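Long-range contacts in putative D-lactate dehydrogenase (Chlamydomonas reinhardtii, PDB 4ZGS), which probably reduces pyruvate to D-lactate in the chloroplast of this green alga, with a nicotinamide-adenine-dinucleotide cofactor as hydride carrier: residues A[28-32]-A[356-362]; A[80-86]-A[104-110]; A[95-99]-A[123-127]. All blocks are in the same frame, centred on the assembly; numbering follows the deposited sequence.

Contact 1: residues A[28-32]-A[356-362]; sequences EAAKV and ADYVLDR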
ATOM      1  N   GLU A  28     -21.134  49.005   0.321  1.00 93.07           N
ATOM      2  CA  GLU A  28     -21.430  47.797  -0.430  1.00 82.24           C
ATOM      3  C   GLU A  28     -20.876  46.577   0.246  1.00 75.44           C
ATOM      4  O   GLU A  28     -21.376  45.480   0.026  1.00 77.41           O
ATOM      5  CB  GLU A  28     -20.855  47.872  -1.840  1.00 85.06           C
ATOM      6  CG  GLU A  28     -21.298  49.089  -2.635  1.00100.95           C
ATOM      7  CD  GLU A  28     -20.221  49.564  -3.596  1.00105.75           C
ATOM      8  OE1 GLU A  28     -19.870  48.786  -4.517  1.00107.75           O
ATOM      9  OE2 GLU A  28     -19.716  50.697  -3.414  1.00103.18           O
ATOM     10  N   ALA A  29     -19.855  46.754   1.077  1.00 74.16           N
ATOM     11  CA  ALA A  29     -19.316  45.600   1.788  1.00 74.56           C
ATOM     12  C   ALA A  29     -20.224  45.204   2.950  1.00 75.91           C
ATOM     13  O   ALA A  29     -20.396  44.029   3.240  1.00 75.24           O
ATOM     14  CB  ALA A  29     -17.895  45.882   2.273  1.00 66.65           C
ATOM     15  N   ALA A  30     -20.864  46.188   3.567  1.00 82.00           N
ATOM     16  CA  ALA A  30     -21.752  45.907   4.683  1.00 81.78           C
ATOM     17  C   ALA A  30     -23.024  45.260   4.187  1.00 77.13           C
ATOM     18  O   ALA A  30     -23.568  44.352   4.828  1.00 73.87           O
ATOM     19  CB  ALA A  30     -22.079  47.201   5.448  1.00 86.89           C
ATOM     20  N   LYS A  31     -23.456  45.685   3.003  1.00 75.35           N
ATOM     21  CA  LYS A  31     -24.637  45.106   2.401  1.00 75.28           C
ATOM     22  C   LYS A  31     -24.309  43.683   1.927  1.00 75.00           C
ATOM     23  O   LYS A  31     -25.098  42.754   2.145  1.00 74.72           O
ATOM     24  CB  LYS A  31     -25.151  45.985   1.264  1.00 76.58           C
ATOM     25  CG  LYS A  31     -26.277  45.366   0.444  1.00 77.24           C
ATOM     26  CD  LYS A  31     -26.809  46.359  -0.587  1.00 81.77           C
ATOM     27  CE  LYS A  31     -27.920  45.769  -1.460  1.00 83.70           C
ATOM     28  NZ  LYS A  31     -28.355  46.778  -2.492  1.00 92.49           N
ATOM     29  N   VAL A  32     -23.127  43.496   1.342  1.00 71.08           N
ATOM     30  CA  VAL A  32     -22.724  42.158   0.910  1.00 65.69           C
ATOM     31  C   VAL A  32     -22.583  41.242   2.125  1.00 63.31           C
ATOM     32  O   VAL A  32     -23.039  40.103   2.107  1.00 57.90           O
ATOM     33  CB  VAL A  32     -21.399  42.173   0.148  1.00 62.97           C
ATOM     34  CG1 VAL A  32     -20.839  40.729   0.008  1.00 54.71           C
ATOM     35  CG2 VAL A  32     -21.568  42.870  -1.204  1.00 60.71           C
ATOM     36  N   ALA A 356     -21.170  38.612  -4.687  1.00 59.65           N
ATOM     37  CA  ALA A 356     -21.224  40.054  -4.478  1.00 61.91           C
ATOM     38  C   ALA A 356     -21.974  40.721  -5.609  1.00 65.07           C
ATOM     39  O   ALA A 356     -22.847  41.556  -5.355  1.00 76.17           O
ATOM     40  CB  ALA A 356     -19.838  40.635  -4.348  1.00 55.25           C
ATOM     41  N   ASP A 357     -21.667  40.341  -6.850  1.00 62.88           N
ATOM     42  CA  ASP A 357     -22.348  40.935  -8.007  1.00 69.68           C
ATOM     43  C   ASP A 357     -23.851  40.717  -7.928  1.00 71.67           C
ATOM     44  O   ASP A 357     -24.632  41.640  -8.214  1.00 77.99           O
ATOM     45  CB  ASP A 357     -21.868  40.339  -9.327  1.00 72.20           C
ATOM     46  CG  ASP A 357     -20.447  40.707  -9.668  1.00 71.05           C
ATOM     47  OD1 ASP A 357     -19.877  41.650  -9.063  1.00 70.44           O
ATOM     48  OD2 ASP A 357     -19.922  40.040 -10.582  1.00 67.22           O
ATOM     49  N   TYR A 358     -24.232  39.492  -7.547  1.00 59.99           N
ATOM     50  CA  TYR A 358     -25.629  39.121  -7.342  1.00 62.44           C
ATOM     51  C   TYR A 358     -26.271  40.047  -6.299  1.00 62.08           C
ATOM     52  O   TYR A 358     -27.337  40.602  -6.541  1.00 67.46           O
ATOM     53  CB  TYR A 358     -25.785  37.645  -6.912  1.00 63.82           C
ATOM     54  CG  TYR A 358     -27.178  37.395  -6.381  1.00 67.36           C
ATOM     55  CD1 TYR A 358     -28.262  37.375  -7.256  1.00 71.19           C
ATOM     56  CD2 TYR A 358     -27.424  37.221  -5.020  1.00 63.37           C
ATOM     57  CE1 TYR A 358     -29.551  37.187  -6.801  1.00 71.61           C
ATOM     58  CE2 TYR A 358     -28.716  37.024  -4.556  1.00 61.16           C
ATOM     59  CZ  TYR A 358     -29.774  37.009  -5.458  1.00 75.67           C
ATOM     60  OH  TYR A 358     -31.069  36.823  -5.027  1.00 83.23           O
ATOM     61  N   VAL A 359     -25.627  40.173  -5.139  1.00 60.95           N
ATOM     62  CA  VAL A 359     -26.095  41.017  -4.041  1.00 65.00           C
ATOM     63  C   VAL A 359     -26.196  42.516  -4.423  1.00 78.00           C
ATOM     64  O   VAL A 359     -27.130  43.235  -4.028  1.00 75.85           O
ATOM     65  CB  VAL A 359     -25.149  40.902  -2.825  1.00 66.12           C
ATOM     66  CG1 VAL A 359     -25.534  41.971  -1.774  1.00 68.58           C
ATOM     67  CG2 VAL A 359     -25.172  39.466  -2.230  1.00 58.66           C
ATOM     68  N   LEU A 360     -25.217  42.968  -5.200  1.00 82.91           N
ATOM     69  CA  LEU A 360     -25.107  44.352  -5.601  1.00 69.64           C
ATOM     70  C   LEU A 360     -25.876  44.547  -6.879  1.00 72.89           C
ATOM     71  O   LEU A 360     -25.868  45.632  -7.466  1.00 74.88           O
ATOM     72  CB  LEU A 360     -23.647  44.734  -5.795  1.00 78.95           C
ATOM     73  CG  LEU A 360     -22.888  44.802  -4.482  1.00 76.18           C
ATOM     74  CD1 LEU A 360     -21.496  45.385  -4.705  1.00 72.50           C
ATOM     75  CD2 LEU A 360     -23.718  45.644  -3.503  1.00 70.78           C
ATOM     76  N   ASP A 361     -26.533  43.485  -7.327  1.00 70.26           N
ATOM     77  CA  ASP A 361     -27.412  43.628  -8.476  1.00 78.94           C
ATOM     78  C   ASP A 361     -26.696  43.989  -9.778  1.00 83.27           C
ATOM     79  O   ASP A 361     -27.292  44.602 -10.663  1.00 86.40           O
ATOM     80  CB  ASP A 361     -28.472  44.677  -8.170  1.00 79.59           C
ATOM     81  CG  ASP A 361     -29.672  44.547  -9.056  1.00 87.47           C
ATOM     82  OD1 ASP A 361     -29.859  43.440  -9.608  1.00 82.35           O
ATOM     83  OD2 ASP A 361     -30.415  45.550  -9.212  1.00 95.60           O
ATOM     84  N   ARG A 362     -25.412  43.638  -9.873  1.00 82.75           N
ATOM     85  CA  ARG A 362     -24.624  43.851 -11.088  1.00 84.44           C
ATOM     86  C   ARG A 362     -24.932  42.774 -12.133  1.00 79.27           C
ATOM     87  O   ARG A 362     -25.540  41.764 -11.815  1.00 75.71           O
ATOM     88  CB  ARG A 362     -23.136  43.850 -10.758  1.00 85.89           C
ATOM     89  CG  ARG A 362     -22.652  45.009  -9.896  1.00 91.69           C
ATOM     90  CD  ARG A 362     -21.210  44.716  -9.500  1.00 98.29           C
ATOM     91  NE  ARG A 362     -20.647  45.671  -8.552  1.00105.72           N
ATOM     92  CZ  ARG A 362     -19.385  45.637  -8.127  1.00107.51           C
ATOM     93  NH1 ARG A 362     -18.558  44.681  -8.550  1.00101.59           N
ATOM     94  NH2 ARG A 362     -18.954  46.548  -7.262  1.00111.60           N
TER
HETATM   95  O   HOH W   1     -21.043  48.607  -7.467  1.00 52.16           O
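E28, K31 and V32 meet V359, L360 and R362 in a surface contact between the N-terminal helix 26-33 and the final turn of the long helix 341-359. Apolar side chains meet in the middle, a charged group lies beside them, and no hydrogen bond passes directly between the segments. On the apolar side, CG1 of V359 lies anti to the backbone N (chi1 171°), which points it at the other helix, where it meets CA of V32 at 3.9 Å. The fork of L360 reaches farther along: CD1 packs on CB of E28 at 3.8 Å, the two side chains crossing at about a right angle. V32 CG2 also faces A356, V359 and L360, but it is modelled too close to the carbonyl O of E28, so its exact place is doubtful. V32 also touches F58, and V359 touches T35. K31, fully extended, slides past V359 in the opposite direction and lays CE 3.7 Å from V359 O.

The long helix ends here in a Schellman motif. D361 takes a left-handed conformation (phi 65°), and the amide of R362 bonds back to D357 O at 2.7 Å. From this turn R362 sends its extended chain toward E28 and places its guanidinium between two carboxylates. NH1 makes a weak bond, part of a salt bridge, with OD1 of D357 at 3.3 Å; that oxygen is also bonded by Q353. NH2 forms a long salt bridge of 3.7 Å with OE1 of E28, which lies at the edge of the guanidinium, although the carboxylate plane is turned by 61°. A water spans this gap, accepting from R362 NH2 at 2.9 Å and donating to E28 OE1.

Contact 2: residues A[80-86]-A[104-110]; sequences DVAVLFV and KLIALRC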
ATOM      1  N   ASP A  80     -29.626  32.704   1.963  1.00 66.67           N
ATOM      2  CA  ASP A  80     -29.773  33.404   0.699  1.00 72.94           C
ATOM      3  C   ASP A  80     -29.163  32.712  -0.505  1.00 70.01           C
ATOM      4  O   ASP A  80     -29.749  32.694  -1.588  1.00 68.69           O
ATOM      5  CB  ASP A  80     -29.178  34.792   0.869  1.00 77.91           C
ATOM      6  CG  ASP A  80     -29.859  35.549   1.985  1.00 84.38           C
ATOM      7  OD1 ASP A  80     -31.098  35.704   1.924  1.00 87.19           O
ATOM      8  OD2 ASP A  80     -29.160  35.945   2.942  1.00 88.29           O
ATOM      9  N   VAL A  81     -27.982  32.135  -0.299  1.00 67.64           N
ATOM     10  CA  VAL A  81     -27.229  31.508  -1.376  1.00 59.90           C
ATOM     11  C   VAL A  81     -26.642  30.186  -0.924  1.00 56.37           C
ATOM     12  O   VAL A  81     -26.092  30.068   0.181  1.00 54.07           O
ATOM     13  CB  VAL A  81     -26.101  32.433  -1.906  1.00 81.24           C
ATOM     14  CG1 VAL A  81     -25.409  33.138  -0.765  1.00 85.96           C
ATOM     15  CG2 VAL A  81     -25.109  31.653  -2.762  1.00 71.38           C
ATOM     16  N   ALA A  82     -26.794  29.182  -1.779  1.00 55.94           N
ATOM     17  CA  ALA A  82     -26.258  27.855  -1.508  1.00 53.04           C
ATOM     18  C   ALA A  82     -25.004  27.638  -2.357  1.00 51.50           C
ATOM     19  O   ALA A  82     -25.047  27.783  -3.576  1.00 55.87           O
ATOM     20  CB  ALA A  82     -27.318  26.773  -1.795  1.00 47.58           C
ATOM     21  N   VAL A  83     -23.876  27.342  -1.721  1.00 50.00           N
ATOM     22  CA  VAL A  83     -22.693  27.008  -2.496  1.00 51.17           C
ATOM     23  C   VAL A  83     -22.526  25.497  -2.628  1.00 55.09           C
ATOM     24  O   VAL A  83     -22.406  24.761  -1.640  1.00 59.49           O
ATOM     25  CB  VAL A  83     -21.424  27.611  -1.904  1.00 50.71           C
ATOM     26  CG1 VAL A  83     -20.253  27.309  -2.835  1.00 45.21           C
ATOM     27  CG2 VAL A  83     -21.572  29.118  -1.746  1.00 51.36           C
ATOM     28  N   LEU A  84     -22.453  25.068  -3.881  1.00 54.43           N
ATOM     29  CA  LEU A  84     -22.521  23.672  -4.275  1.00 48.33           C
ATOM     30  C   LEU A  84     -21.327  23.314  -5.150  1.00 51.14           C
ATOM     31  O   LEU A  84     -20.652  24.181  -5.700  1.00 54.21           O
ATOM     32  CB  LEU A  84     -23.809  23.404  -5.066  1.00 49.45           C
ATOM     33  CG  LEU A  84     -25.179  23.255  -4.413  1.00 54.49           C
ATOM     34  CD1 LEU A  84     -25.344  24.254  -3.299  1.00 51.38           C
ATOM     35  CD2 LEU A  84     -26.260  23.444  -5.467  1.00 46.31           C
ATOM     36  N   PHE A  85     -21.099  22.018  -5.297  1.00 51.69           N
ATOM     37  CA  PHE A  85     -19.995  21.486  -6.060  1.00 47.53           C
ATOM     38  C   PHE A  85     -20.586  20.437  -6.984  1.00 55.96           C
ATOM     39  O   PHE A  85     -21.803  20.201  -6.959  1.00 55.11           O
ATOM     40  CB  PHE A  85     -18.909  20.929  -5.136  1.00 46.87           C
ATOM     41  CG  PHE A  85     -17.629  20.564  -5.834  1.00 54.88           C
ATOM     42  CD1 PHE A  85     -17.005  21.453  -6.710  1.00 55.34           C
ATOM     43  CD2 PHE A  85     -17.027  19.327  -5.586  1.00 59.40           C
ATOM     44  CE1 PHE A  85     -15.820  21.112  -7.354  1.00 54.55           C
ATOM     45  CE2 PHE A  85     -15.843  18.980  -6.211  1.00 62.27           C
ATOM     46  CZ  PHE A  85     -15.231  19.880  -7.102  1.00 60.55           C
ATOM     47  N   VAL A  86     -19.740  19.843  -7.823  1.00 59.65           N
ATOM     48  CA  VAL A  86     -20.192  18.934  -8.865  1.00 65.54           C
ATOM     49  C   VAL A  86     -20.919  17.722  -8.276  1.00 68.77           C
ATOM     50  O   VAL A  86     -21.862  17.216  -8.881  1.00 69.71           O
ATOM     51  CB  VAL A  86     -18.999  18.468  -9.742  1.00 70.30           C
ATOM     52  CG1 VAL A  86     -18.029  17.647  -8.918  1.00 72.11           C
ATOM     53  CG2 VAL A  86     -19.474  17.696 -10.966  1.00 74.00           C
ATOM     54  N   LYS A 104     -32.232  32.247  -3.222  1.00 78.15           N
ATOM     55  CA  LYS A 104     -32.397  32.678  -4.615  1.00 78.70           C
ATOM     56  C   LYS A 104     -31.162  32.511  -5.500  1.00 76.80           C
ATOM     57  O   LYS A 104     -31.252  32.722  -6.705  1.00 77.72           O
ATOM     58  CB  LYS A 104     -32.828  34.149  -4.697  1.00 79.76           C
ATOM     59  CG  LYS A 104     -34.282  34.440  -4.397  1.00 87.16           C
ATOM     60  CD  LYS A 104     -34.689  34.203  -2.957  1.00 91.64           C
ATOM     61  CE  LYS A 104     -36.179  34.516  -2.783  1.00 91.22           C
ATOM     62  NZ  LYS A 104     -36.656  34.320  -1.389  1.00 92.37           N
ATOM     63  N   LEU A 105     -30.036  32.076  -4.946  1.00 73.60           N
ATOM     64  CA  LEU A 105     -28.840  31.926  -5.776  1.00 62.82           C
ATOM     65  C   LEU A 105     -28.082  30.657  -5.450  1.00 59.84           C
ATOM     66  O   LEU A 105     -27.822  30.338  -4.284  1.00 60.44           O
ATOM     67  CB  LEU A 105     -27.910  33.129  -5.616  1.00 57.41           C
ATOM     68  CG  LEU A 105     -26.622  33.020  -6.423  1.00 50.86           C
ATOM     69  CD1 LEU A 105     -26.958  33.172  -7.897  1.00 50.62           C
ATOM     70  CD2 LEU A 105     -25.642  34.083  -5.990  1.00 49.38           C
ATOM     71  N   ILE A 106     -27.714  29.931  -6.493  1.00 54.82           N
ATOM     72  CA  ILE A 106     -26.860  28.788  -6.310  1.00 52.85           C
ATOM     73  C   ILE A 106     -25.520  29.089  -6.941  1.00 54.05           C
ATOM     74  O   ILE A 106     -25.449  29.359  -8.141  1.00 60.68           O
ATOM     75  CB  ILE A 106     -27.484  27.512  -6.936  1.00 65.11           C
ATOM     76  CG1 ILE A 106     -28.607  26.973  -6.048  1.00 61.30           C
ATOM     77  CG2 ILE A 106     -26.415  26.424  -7.172  1.00 65.25           C
ATOM     78  CD1 ILE A 106     -29.403  25.868  -6.688  1.00 63.89           C
ATOM     79  N   ALA A 107     -24.454  29.036  -6.143  1.00 53.89           N
ATOM     80  CA  ALA A 107     -23.097  29.244  -6.675  1.00 48.31           C
ATOM     81  C   ALA A 107     -22.311  27.948  -6.680  1.00 50.00           C
ATOM     82  O   ALA A 107     -22.067  27.344  -5.634  1.00 53.23           O
ATOM     83  CB  ALA A 107     -22.343  30.293  -5.870  1.00 45.89           C
ATOM     84  N   LEU A 108     -21.924  27.519  -7.871  1.00 53.14           N
ATOM     85  CA  LEU A 108     -21.077  26.362  -8.022  1.00 51.05           C
ATOM     86  C   LEU A 108     -19.624  26.798  -7.819  1.00 54.36           C
ATOM     87  O   LEU A 108     -19.179  27.771  -8.416  1.00 62.95           O
ATOM     88  CB  LEU A 108     -21.247  25.737  -9.412  1.00 53.04           C
ATOM     89  CG  LEU A 108     -22.465  24.917  -9.886  1.00 56.15           C
ATOM     90  CD1 LEU A 108     -22.935  23.857  -8.856  1.00 53.87           C
ATOM     91  CD2 LEU A 108     -23.602  25.789 -10.327  1.00 51.87           C
ATOM     92  N   ARG A 109     -18.897  26.045  -7.003  1.00 54.55           N
ATOM     93  CA  ARG A 109     -17.477  26.228  -6.712  1.00 46.75           C
ATOM     94  C   ARG A 109     -16.735  25.508  -7.818  1.00 47.88           C
ATOM     95  O   ARG A 109     -15.615  25.035  -7.613  1.00 48.70           O
ATOM     96  CB  ARG A 109     -17.048  25.629  -5.370  1.00 48.47           C
ATOM     97  CG  ARG A 109     -17.754  26.026  -4.121  1.00 58.11           C
ATOM     98  CD  ARG A 109     -18.083  24.770  -3.283  1.00 62.27           C
ATOM     99  NE  ARG A 109     -16.945  23.886  -3.279  1.00 64.60           N
ATOM    100  CZ  ARG A 109     -16.944  22.616  -2.891  1.00 66.36           C
ATOM    101  NH1 ARG A 109     -18.036  22.040  -2.402  1.00 67.61           N
ATOM    102  NH2 ARG A 109     -15.818  21.924  -2.991  1.00 66.35           N
ATOM    103  N   CYS A 110     -17.445  25.221  -8.900  1.00 48.41           N
ATOM    104  CA  CYS A 110     -16.894  24.439 -10.008  1.00 50.12           C
ATOM    105  C   CYS A 110     -17.389  24.972 -11.359  1.00 51.86           C
ATOM    106  O   CYS A 110     -18.172  25.894 -11.405  1.00 49.35           O
ATOM    107  CB  CYS A 110     -17.307  22.973  -9.852  1.00 56.49           C
ATOM    108  SG  CYS A 110     -19.127  22.819  -9.705  1.00 65.54           S
TER
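A82 and L84 run beside L105 and A107 as neighbouring parallel strands, tied by a ladder of backbone hydrogen bonds. A82 donates to L105 O and accepts from A107 N, L84 donates to A107 O, and R109 N closes the series on L84 O at 2.9 Å. At the start of the ladder, D80 O takes two weaker bonds, from the amides of K104 and L105.

Apolar side chains pack on both faces. V81 lies side by side with L105 (CG2 to CD2 4.1 Å), on the face covered by I355 and Y358 of helix 341-359. On the other face L84 CD2 touches I106 CG2 at 3.4 Å, and L84 CB rests on L108 CD1.

Beyond the strands, a guanidinium and a sulfur gather round the F85 ring. The guanidinium of R109 lies flat on it, centres 4.3 Å apart and planes 19° apart, NH2 over one face; the course of the R109 chain near V83 is strained in the model and less certain. C110 approaches obliquely, its SG 5.0 Å from the ring centroid. L168 of the second subunit also packs on F85, and the C110 side chain is about 7 Å from the bound NAD. With helix 92-101 between them, these strands form the beta-alpha-beta crossover typical of a flavodoxin-like domain.

Contact 3: residues A[95-99]-A[123-127]; sequences IKELA and EHGVR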
ATOM      1  N   ILE A  95     -34.309  21.390  -5.772  1.00 88.30           N
ATOM      2  CA  ILE A  95     -34.447  22.807  -6.098  1.00 82.10           C
ATOM      3  C   ILE A  95     -35.765  23.274  -5.496  1.00 84.89           C
ATOM      4  O   ILE A  95     -35.932  24.443  -5.150  1.00 84.33           O
ATOM      5  CB  ILE A  95     -34.395  23.099  -7.614  1.00 81.85           C
ATOM      6  CG1 ILE A  95     -32.946  23.070  -8.118  1.00 81.50           C
ATOM      7  CG2 ILE A  95     -34.904  24.504  -7.895  1.00 79.37           C
ATOM      8  CD1 ILE A  95     -32.522  21.794  -8.817  1.00 81.21           C
ATOM      9  N   LYS A  96     -36.699  22.343  -5.341  1.00 88.97           N
ATOM     10  CA  LYS A  96     -38.006  22.715  -4.845  1.00 90.08           C
ATOM     11  C   LYS A  96     -37.857  23.068  -3.379  1.00 91.50           C
ATOM     12  O   LYS A  96     -38.424  24.048  -2.911  1.00 89.12           O
ATOM     13  CB  LYS A  96     -39.016  21.573  -5.024  1.00 91.90           C
ATOM     14  CG  LYS A  96     -40.458  21.965  -4.720  1.00 95.64           C
ATOM     15  CD  LYS A  96     -41.450  20.835  -5.032  1.00 99.59           C
ATOM     16  CE  LYS A  96     -42.889  21.274  -4.770  1.00 99.79           C
ATOM     17  NZ  LYS A  96     -43.895  20.222  -5.094  1.00102.04           N
ATOM     18  N   GLU A  97     -37.028  22.316  -2.666  1.00 95.01           N
ATOM     19  CA  GLU A  97     -36.906  22.564  -1.241  1.00 99.86           C
ATOM     20  C   GLU A  97     -35.983  23.720  -0.911  1.00 91.37           C
ATOM     21  O   GLU A  97     -36.227  24.452   0.049  1.00 88.14           O
ATOM     22  CB  GLU A  97     -36.402  21.291  -0.543  1.00110.33           C
ATOM     23  CG  GLU A  97     -37.399  20.160  -0.627  1.00122.34           C
ATOM     24  CD  GLU A  97     -38.745  20.595  -0.141  1.00128.80           C
ATOM     25  OE1 GLU A  97     -38.784  21.236   0.925  1.00132.79           O
ATOM     26  OE2 GLU A  97     -39.753  20.342  -0.836  1.00131.45           O
ATOM     27  N   LEU A  98     -35.018  23.975  -1.788  1.00 85.96           N
ATOM     28  CA  LEU A  98     -34.155  25.136  -1.623  1.00 80.62           C
ATOM     29  C   LEU A  98     -34.910  26.416  -1.883  1.00 76.77           C
ATOM     30  O   LEU A  98     -34.672  27.416  -1.211  1.00 75.32           O
ATOM     31  CB  LEU A  98     -32.933  25.071  -2.546  1.00 74.07           C
ATOM     32  CG  LEU A  98     -31.871  24.040  -2.184  1.00 81.12           C
ATOM     33  CD1 LEU A  98     -30.686  24.069  -3.164  1.00 80.16           C
ATOM     34  CD2 LEU A  98     -31.416  24.295  -0.759  1.00 84.15           C
ATOM     35  N   ALA A  99     -35.828  26.383  -2.840  1.00 70.14           N
ATOM     36  CA  ALA A  99     -36.619  27.562  -3.135  1.00 83.29           C
ATOM     37  C   ALA A  99     -37.423  28.003  -1.913  1.00 88.41           C
ATOM     38  O   ALA A  99     -37.388  29.175  -1.531  1.00 90.84           O
ATOM     39  CB  ALA A  99     -37.556  27.298  -4.320  1.00 81.70           C
ATOM     40  N   GLU A 123     -38.325  27.671 -12.630  1.00113.04           N
ATOM     41  CA  GLU A 123     -39.696  27.622 -12.133  1.00122.88           C
ATOM     42  C   GLU A 123     -39.797  28.125 -10.693  1.00122.05           C
ATOM     43  O   GLU A 123     -40.807  28.708 -10.301  1.00125.14           O
ATOM     44  CB  GLU A 123     -40.239  26.186 -12.231  1.00130.40           C
ATOM     45  CG  GLU A 123     -40.491  25.700 -13.665  1.00140.76           C
ATOM     46  CD  GLU A 123     -40.878  24.223 -13.751  1.00149.44           C
ATOM     47  OE1 GLU A 123     -41.036  23.582 -12.691  1.00150.94           O
ATOM     48  OE2 GLU A 123     -41.023  23.705 -14.883  1.00153.80           O
ATOM     49  N   HIS A 124     -38.746  27.897  -9.911  1.00116.08           N
ATOM     50  CA  HIS A 124     -38.744  28.241  -8.489  1.00111.63           C
ATOM     51  C   HIS A 124     -38.023  29.542  -8.112  1.00104.80           C
ATOM     52  O   HIS A 124     -37.875  29.845  -6.926  1.00105.22           O
ATOM     53  CB  HIS A 124     -38.192  27.063  -7.689  1.00110.12           C
ATOM     54  CG  HIS A 124     -39.083  25.862  -7.735  1.00112.97           C
ATOM     55  ND1 HIS A 124     -39.129  25.012  -8.820  1.00114.56           N
ATOM     56  CD2 HIS A 124     -40.001  25.398  -6.856  1.00115.98           C
ATOM     57  CE1 HIS A 124     -40.017  24.061  -8.594  1.00118.58           C
ATOM     58  NE2 HIS A 124     -40.559  24.271  -7.409  1.00120.12           N
ATOM     59  N   GLY A 125     -37.543  30.287  -9.104  1.00101.64           N
ATOM     60  CA  GLY A 125     -36.983  31.600  -8.833  1.00 93.82           C
ATOM     61  C   GLY A 125     -35.537  31.572  -8.377  1.00 89.57           C
ATOM     62  O   GLY A 125     -34.993  32.567  -7.896  1.00 90.12           O
ATOM     63  N   VAL A 126     -34.920  30.405  -8.492  1.00 87.52           N
ATOM     64  CA  VAL A 126     -33.521  30.236  -8.121  1.00 84.46           C
ATOM     65  C   VAL A 126     -32.576  30.522  -9.308  1.00 78.80           C
ATOM     66  O   VAL A 126     -32.788  30.008 -10.411  1.00 76.62           O
ATOM     67  CB  VAL A 126     -33.281  28.797  -7.579  1.00 66.57           C
ATOM     68  CG1 VAL A 126     -31.807  28.589  -7.136  1.00 63.26           C
ATOM     69  CG2 VAL A 126     -34.260  28.493  -6.447  1.00 69.91           C
ATOM     70  N   ARG A 127     -31.544  31.336  -9.086  1.00 74.99           N
ATOM     71  CA  ARG A 127     -30.574  31.644 -10.140  1.00 71.42           C
ATOM     72  C   ARG A 127     -29.276  30.906  -9.858  1.00 67.26           C
ATOM     73  O   ARG A 127     -28.848  30.804  -8.703  1.00 68.17           O
ATOM     74  CB  ARG A 127     -30.312  33.143 -10.238  1.00 72.41           C
ATOM     75  CG  ARG A 127     -31.561  33.940 -10.454  1.00 77.59           C
ATOM     76  CD  ARG A 127     -31.282  35.411 -10.499  1.00 80.08           C
ATOM     77  NE  ARG A 127     -30.447  35.800 -11.622  1.00 80.00           N
ATOM     78  CZ  ARG A 127     -30.084  37.057 -11.853  1.00 84.27           C
ATOM     79  NH1 ARG A 127     -30.498  38.024 -11.041  1.00 86.06           N
ATOM     80  NH2 ARG A 127     -29.329  37.356 -12.901  1.00 85.36           N
TER
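H124 carries most of this contact, setting its imidazole against the flank of helix 92-101 between K96 and A99. CA of K96 stands over one face of the ring, 4.1 Å from the centroid and 24° off the normal, a CH-pi contact. The lysine then runs on past the ring, with CG 3.5 Å from H124 NE2, and its extended chain carries the ammonium outward. With chi1 at -67°, CG of H124 is anti to its own carbonyl carbon, and in this pose ND1 bonds to the carbonyl of A120 in the previous turn. That bond should restrain the ring's rotation, consistent with the face turned to K96.

A99 is the close point of the approach. Its CB sits 3.4 Å from H124 CB, tight for two carbons, and the small methyl lets the backbones come near, their CA atoms 5.8 Å apart. The same methyl meets CG2 of V126 at 4.1 Å.

V126 fills the inner side. Its two methyls divide the work: CG2 faces A99 and, at 4.3 Å, CG2 of I95, while CG1 turns to I106 in strand 105-108. I95 CG2 also reaches H124 CB, so isoleucine and alanine, one helical turn apart, make a shared apolar seat for histidine and valine.

Between H124 and V126, G125 (phi 83°) is the first residue beyond the helix, in a Schellman motif, and the chain reverses to bring V126 inward and start strand 127-129. Helices 92-101 and 118-124 thus pack side by side next to the parallel sheet as the connections of successive beta-alpha-beta units, the arrangement of a doubly wound, flavodoxin-like domain.

How the contacts relate
Contact 2 is the buried core of the three, two central strands held by backbone bonds; contact 1 is a surface contact, charged and water-bridged on one side, and contact 3 is intermediate, helix packing without hydrogen bonds across. Contacts 2 and 3 share one beta-alpha-beta unit: helix 92-101 of contact 3 joins the strands of contact 2. Their centres are 12 Å apart, and the backbone of R127 probably bonds to K104 and I106, adding the next strand. Contact 1 closes the chain loop containing both, and Y358 of its long helix packs on L105. Contacts 1 and 3 do not touch; each takes in the end of a helix.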